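Local coordinates for protein Hpy188I (Helicobacter pylori, PDB 3OQG) that cleaves DNA as a GIY-YIG family restriction endonuclease, probably with the help of a bound metal ion, at residues Y40-N51 against L123-F134. Sequence-based numbering, arbitrary orientation.
Sequences YFNLLCELVPNN and LKINKIVQVYAF
Over one face of the Phe-41 ring lies CB of Phe-134, 3.5 Å from the ring centroid and almost on its normal, while the backbone of Tyr-132 meets the ring edge. The two phenylalanine rings are oblique, their planes 41° apart, and flat hydrophobic surfaces suit this end, where Ile-162 and Phe-144 of the second subunit pack against Phe-41 and Phe-134 respectively. The Tyr-132 ring receives a methyl instead: Leu-43, with CG anti to the backbone N (chi1 -175°), sets CD1 over its centre, a CH-pi contact, and Tyr-32 stacks with the same ring. Next to them Glu-46 and Gln-130 run side by side, an amide that can donate beside a carboxylate: NE2 of Gln-130 gives its N-H to the anti side of Glu-46 OE2 at 2.9 Å; Glu-46 OE1 is held by Asn-59. On the opposite face the buried Leu-47, Val-129 and Val-131 are branched and apolar; Leu-44 CD2 rests on Ala-133 CB. At the far end Asn-51, short and amide-tipped, gives a straight ND2 bond (170°) to Leu-123 O, tying the last turn of helix 113-125 to the residue just after strand 42-50. Val-131 O takes Leu-44 N at 2.8 Å and, weakly, Cys-45 N, which defines a classic beta bulge in the antiparallel pairing of strands 42-50 and 129-134, neighbours inside the central sheet of this GIY-YIG nuclease.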
loop_
_atom_site.group_PDB
_atom_site.type_symbol
_atom_site.label_atom_id
_atom_site.label_comp_id
_atom_site.label_asym_id
_atom_site.label_seq_id
_atom_site.Cartn_x
_atom_site.Cartn_y
_atom_site.Cartn_z
ATOM N N TYR A 40 21.043 12.796 8.511
ATOM C CA TYR A 40 20.864 11.413 8.033
ATOM C C TYR A 40 20.422 11.319 6.567
ATOM O O TYR A 40 20.456 10.249 5.998
ATOM C CB TYR A 40 19.804 10.685 8.857
ATOM C CG TYR A 40 20.164 10.453 10.294
ATOM C CD1 TYR A 40 20.765 9.259 10.695
ATOM C CD2 TYR A 40 19.887 11.412 11.261
ATOM C CE1 TYR A 40 21.084 9.031 12.033
ATOM C CE2 TYR A 40 20.211 11.196 12.600
ATOM C CZ TYR A 40 20.807 10.006 12.974
ATOM O OH TYR A 40 21.129 9.790 14.295
ATOM N N PHE A 41 19.983 12.437 5.997
ATOM C CA PHE A 41 19.466 12.484 4.636
ATOM C C PHE A 41 20.473 13.109 3.694
ATOM O O PHE A 41 21.230 14.028 4.071
ATOM C CB PHE A 41 18.167 13.290 4.595
ATOM C CG PHE A 41 16.976 12.536 5.099
ATOM C CD1 PHE A 41 15.990 12.097 4.222
ATOM C CD2 PHE A 41 16.857 12.233 6.453
ATOM C CE1 PHE A 41 14.899 11.377 4.679
ATOM C CE2 PHE A 41 15.789 11.536 6.927
ATOM C CZ PHE A 41 14.791 11.096 6.048
ATOM N N ASN A 42 20.474 12.615 2.460
ATOM C CA ASN A 42 21.337 13.134 1.420
ATOM C C ASN A 42 20.495 13.351 0.150
ATOM O O ASN A 42 19.590 12.570 -0.152
ATOM C CB ASN A 42 22.462 12.154 1.129
ATOM C CG ASN A 42 23.275 11.807 2.364
ATOM O OD1 ASN A 42 23.245 10.666 2.838
ATOM N ND2 ASN A 42 23.999 12.783 2.889
ATOM N N LEU A 43 20.784 14.419 -0.575
ATOM C CA LEU A 43 20.113 14.677 -1.855
ATOM C C LEU A 43 20.239 13.472 -2.787
ATOM O O LEU A 43 21.347 12.972 -3.043
ATOM C CB LEU A 43 20.741 15.909 -2.532
ATOM C CG LEU A 43 20.098 16.388 -3.824
ATOM C CD1 LEU A 43 18.652 16.814 -3.592
ATOM C CD2 LEU A 43 20.926 17.543 -4.338
ATOM N N LEU A 44 19.098 13.024 -3.299
ATOM C CA LEU A 44 19.037 11.814 -4.125
ATOM C C LEU A 44 18.791 12.123 -5.594
ATOM O O LEU A 44 19.454 11.568 -6.461
ATOM C CB LEU A 44 17.948 10.876 -3.582
ATOM C CG LEU A 44 17.720 9.577 -4.363
ATOM C CD1 LEU A 44 18.974 8.712 -4.422
ATOM C CD2 LEU A 44 16.513 8.809 -3.778
ATOM N N CYS A 45 17.832 13.004 -5.873
ATOM C CA CYS A 45 17.452 13.341 -7.239
ATOM C C CYS A 45 16.550 14.557 -7.194
ATOM O O CYS A 45 16.227 15.064 -6.113
ATOM C CB CYS A 45 16.715 12.172 -7.911
ATOM S SG CYS A 45 15.162 11.659 -7.160
ATOM N N GLU A 46 16.161 15.026 -8.365
ATOM C CA GLU A 46 15.158 16.066 -8.491
ATOM C C GLU A 46 14.073 15.528 -9.384
ATOM O O GLU A 46 14.338 14.699 -10.286
ATOM C CB GLU A 46 15.734 17.332 -9.116
ATOM C CG GLU A 46 16.567 18.131 -8.200
ATOM C CD GLU A 46 17.276 19.239 -8.900
ATOM O OE1 GLU A 46 17.917 18.957 -9.957
ATOM O OE2 GLU A 46 17.201 20.385 -8.395
ATOM N N LEU A 47 12.860 16.013 -9.137
ATOM C CA LEU A 47 11.703 15.736 -9.989
ATOM C C LEU A 47 11.361 16.993 -10.792
ATOM O O LEU A 47 11.218 18.088 -10.228
ATOM C CB LEU A 47 10.486 15.328 -9.153
ATOM C CG LEU A 47 10.734 14.232 -8.098
ATOM C CD1 LEU A 47 9.451 13.862 -7.334
ATOM C CD2 LEU A 47 11.402 13.009 -8.751
ATOM N N VAL A 48 11.238 16.812 -12.096
ATOM C CA VAL A 48 10.956 17.911 -13.007
ATOM C C VAL A 48 9.554 17.779 -13.591
ATOM O O VAL A 48 9.284 16.815 -14.331
ATOM C CB VAL A 48 11.960 17.920 -14.163
ATOM C CG1 VAL A 48 11.701 19.129 -15.034
ATOM C CG2 VAL A 48 13.405 17.885 -13.641
ATOM N N PRO A 49 8.641 18.720 -13.260
ATOM C CA PRO A 49 7.299 18.635 -13.826
ATOM C C PRO A 49 7.311 18.805 -15.315
ATOM O O PRO A 49 8.019 19.685 -15.849
ATOM C CB PRO A 49 6.563 19.822 -13.179
ATOM C CG PRO A 49 7.304 20.068 -11.969
ATOM C CD PRO A 49 8.725 19.844 -12.306
ATOM N N ASN A 50 6.557 17.934 -15.975
ATOM C CA ASN A 50 6.315 18.027 -17.383
ATOM C C ASN A 50 4.798 18.071 -17.608
ATOM O O ASN A 50 4.141 17.038 -17.745
ATOM C CB ASN A 50 6.972 16.863 -18.110
ATOM C CG ASN A 50 6.897 17.015 -19.620
ATOM O OD1 ASN A 50 5.972 17.665 -20.153
ATOM N ND2 ASN A 50 7.817 16.368 -20.318
ATOM N N ASN A 51 4.247 19.280 -17.598
ATOM C CA ASN A 51 2.796 19.464 -17.703
ATOM C C ASN A 51 2.193 18.921 -18.981
ATOM O O ASN A 51 1.122 18.292 -18.954
ATOM C CB ASN A 51 2.414 20.934 -17.477
ATOM C CG ASN A 51 2.114 21.220 -16.031
ATOM O OD1 ASN A 51 1.013 20.909 -15.559
ATOM N ND2 ASN A 51 3.097 21.766 -15.300
ATOM N N LEU A 123 2.565 19.341 -10.518
ATOM C CA LEU A 123 2.417 19.880 -11.866
ATOM C C LEU A 123 1.945 21.341 -11.840
ATOM O O LEU A 123 2.417 22.184 -12.614
ATOM C CB LEU A 123 1.444 19.002 -12.698
ATOM C CG LEU A 123 1.924 17.612 -13.127
ATOM C CD1 LEU A 123 0.801 16.886 -13.908
ATOM C CD2 LEU A 123 3.236 17.665 -13.918
ATOM N N LYS A 124 0.994 21.642 -10.957
ATOM C CA LYS A 124 0.407 22.986 -10.863
ATOM C C LYS A 124 1.379 24.002 -10.290
ATOM O O LYS A 124 1.484 25.132 -10.796
ATOM C CB LYS A 124 -0.882 22.943 -10.045
ATOM C CG LYS A 124 -1.663 24.229 -9.949
ATOM C CD LYS A 124 -2.241 24.714 -11.285
ATOM C CE LYS A 124 -2.996 26.046 -11.122
ATOM N NZ LYS A 124 -2.076 27.193 -10.777
ATOM N N ILE A 125 2.091 23.608 -9.235
ATOM C CA ILE A 125 3.112 24.464 -8.626
ATOM C C ILE A 125 4.224 24.689 -9.652
ATOM O O ILE A 125 4.778 25.792 -9.783
ATOM C CB ILE A 125 3.665 23.814 -7.362
ATOM C CG1 ILE A 125 2.589 23.780 -6.249
ATOM C CG2 ILE A 125 4.958 24.516 -6.899
ATOM C CD1 ILE A 125 2.989 22.899 -5.072
ATOM N N ASN A 126 4.507 23.628 -10.404
ATOM C CA ASN A 126 5.381 23.691 -11.579
ATOM C C ASN A 126 6.785 24.184 -11.237
ATOM O O ASN A 126 7.409 24.981 -11.979
ATOM C CB ASN A 126 4.724 24.515 -12.678
ATOM C CG ASN A 126 5.310 24.249 -14.053
ATOM O OD1 ASN A 126 5.873 23.176 -14.326
ATOM N ND2 ASN A 126 5.148 25.222 -14.948
ATOM N N LYS A 127 7.302 23.652 -10.127
ATOM C CA LYS A 127 8.686 23.856 -9.746
ATOM C C LYS A 127 9.426 22.528 -9.669
ATOM O O LYS A 127 8.832 21.470 -9.434
ATOM C CB LYS A 127 8.782 24.540 -8.377
ATOM C CG LYS A 127 8.085 25.886 -8.264
ATOM C CD LYS A 127 8.707 26.938 -9.150
ATOM C CE LYS A 127 7.949 28.263 -9.092
ATOM N NZ LYS A 127 8.670 29.318 -9.880
ATOM N N ILE A 128 10.738 22.590 -9.870
ATOM C CA ILE A 128 11.578 21.406 -9.706
ATOM C C ILE A 128 11.575 21.055 -8.208
ATOM O O ILE A 128 11.601 21.950 -7.336
ATOM C CB ILE A 128 12.985 21.640 -10.273
ATOM C CG1 ILE A 128 12.914 21.724 -11.814
ATOM C CG2 ILE A 128 13.884 20.537 -9.869
ATOM C CD1 ILE A 128 14.158 22.294 -12.459
ATOM N N VAL A 129 11.455 19.763 -7.918
ATOM C CA VAL A 129 11.384 19.267 -6.559
ATOM C C VAL A 129 12.684 18.582 -6.202
ATOM O O VAL A 129 13.131 17.690 -6.920
ATOM C CB VAL A 129 10.242 18.228 -6.416
ATOM C CG1 VAL A 129 10.129 17.737 -5.014
ATOM C CG2 VAL A 129 8.936 18.799 -6.926
ATOM N N GLN A 130 13.302 18.982 -5.099
ATOM C CA GLN A 130 14.452 18.272 -4.594
ATOM C C GLN A 130 13.978 17.097 -3.744
ATOM O O GLN A 130 13.079 17.257 -2.875
ATOM C CB GLN A 130 15.384 19.195 -3.808
ATOM C CG GLN A 130 16.126 20.215 -4.670
ATOM C CD GLN A 130 15.234 21.307 -5.239
ATOM O OE1 GLN A 130 14.496 21.948 -4.500
ATOM N NE2 GLN A 130 15.273 21.502 -6.556
ATOM N N VAL A 131 14.615 15.942 -3.944
ATOM C CA VAL A 131 14.308 14.739 -3.197
ATOM C C VAL A 131 15.523 14.349 -2.356
ATOM O O VAL A 131 16.557 14.011 -2.894
ATOM C CB VAL A 131 13.923 13.551 -4.077
ATOM C CG1 VAL A 131 13.466 12.360 -3.203
ATOM C CG2 VAL A 131 12.817 13.956 -5.071
ATOM N N TYR A 132 15.366 14.442 -1.047
ATOM C CA TYR A 132 16.379 13.982 -0.086
ATOM C C TYR A 132 15.976 12.626 0.448
ATOM O O TYR A 132 14.778 12.347 0.625
ATOM C CB TYR A 132 16.535 14.993 1.058
ATOM C CG TYR A 132 17.025 16.362 0.660
ATOM C CD1 TYR A 132 18.380 16.704 0.752
ATOM C CD2 TYR A 132 16.147 17.345 0.237
ATOM C CE1 TYR A 132 18.838 17.981 0.403
ATOM C CE2 TYR A 132 16.611 18.600 -0.150
ATOM C CZ TYR A 132 17.955 18.919 -0.042
ATOM O OH TYR A 132 18.392 20.185 -0.373
ATOM N N ALA A 133 16.962 11.767 0.692
ATOM C CA ALA A 133 16.663 10.378 1.054
ATOM C C ALA A 133 17.533 9.855 2.167
ATOM O O ALA A 133 18.693 10.263 2.320
ATOM C CB ALA A 133 16.824 9.477 -0.146
ATOM N N PHE A 134 16.971 8.879 2.873
ATOM C CA PHE A 134 17.649 8.120 3.919
ATOM C C PHE A 134 17.359 6.662 3.651
ATOM O O PHE A 134 16.182 6.303 3.487
ATOM C CB PHE A 134 17.071 8.514 5.266
ATOM C CG PHE A 134 17.406 7.550 6.374
ATOM C CD1 PHE A 134 18.718 7.331 6.743
ATOM C CD2 PHE A 134 16.395 6.862 7.047
ATOM C CE1 PHE A 134 19.037 6.434 7.763
ATOM C CE2 PHE A 134 16.711 5.973 8.070
ATOM C CZ PHE A 134 18.033 5.762 8.423
HETATM O O HOH W 1 21.184 8.893 1.455
#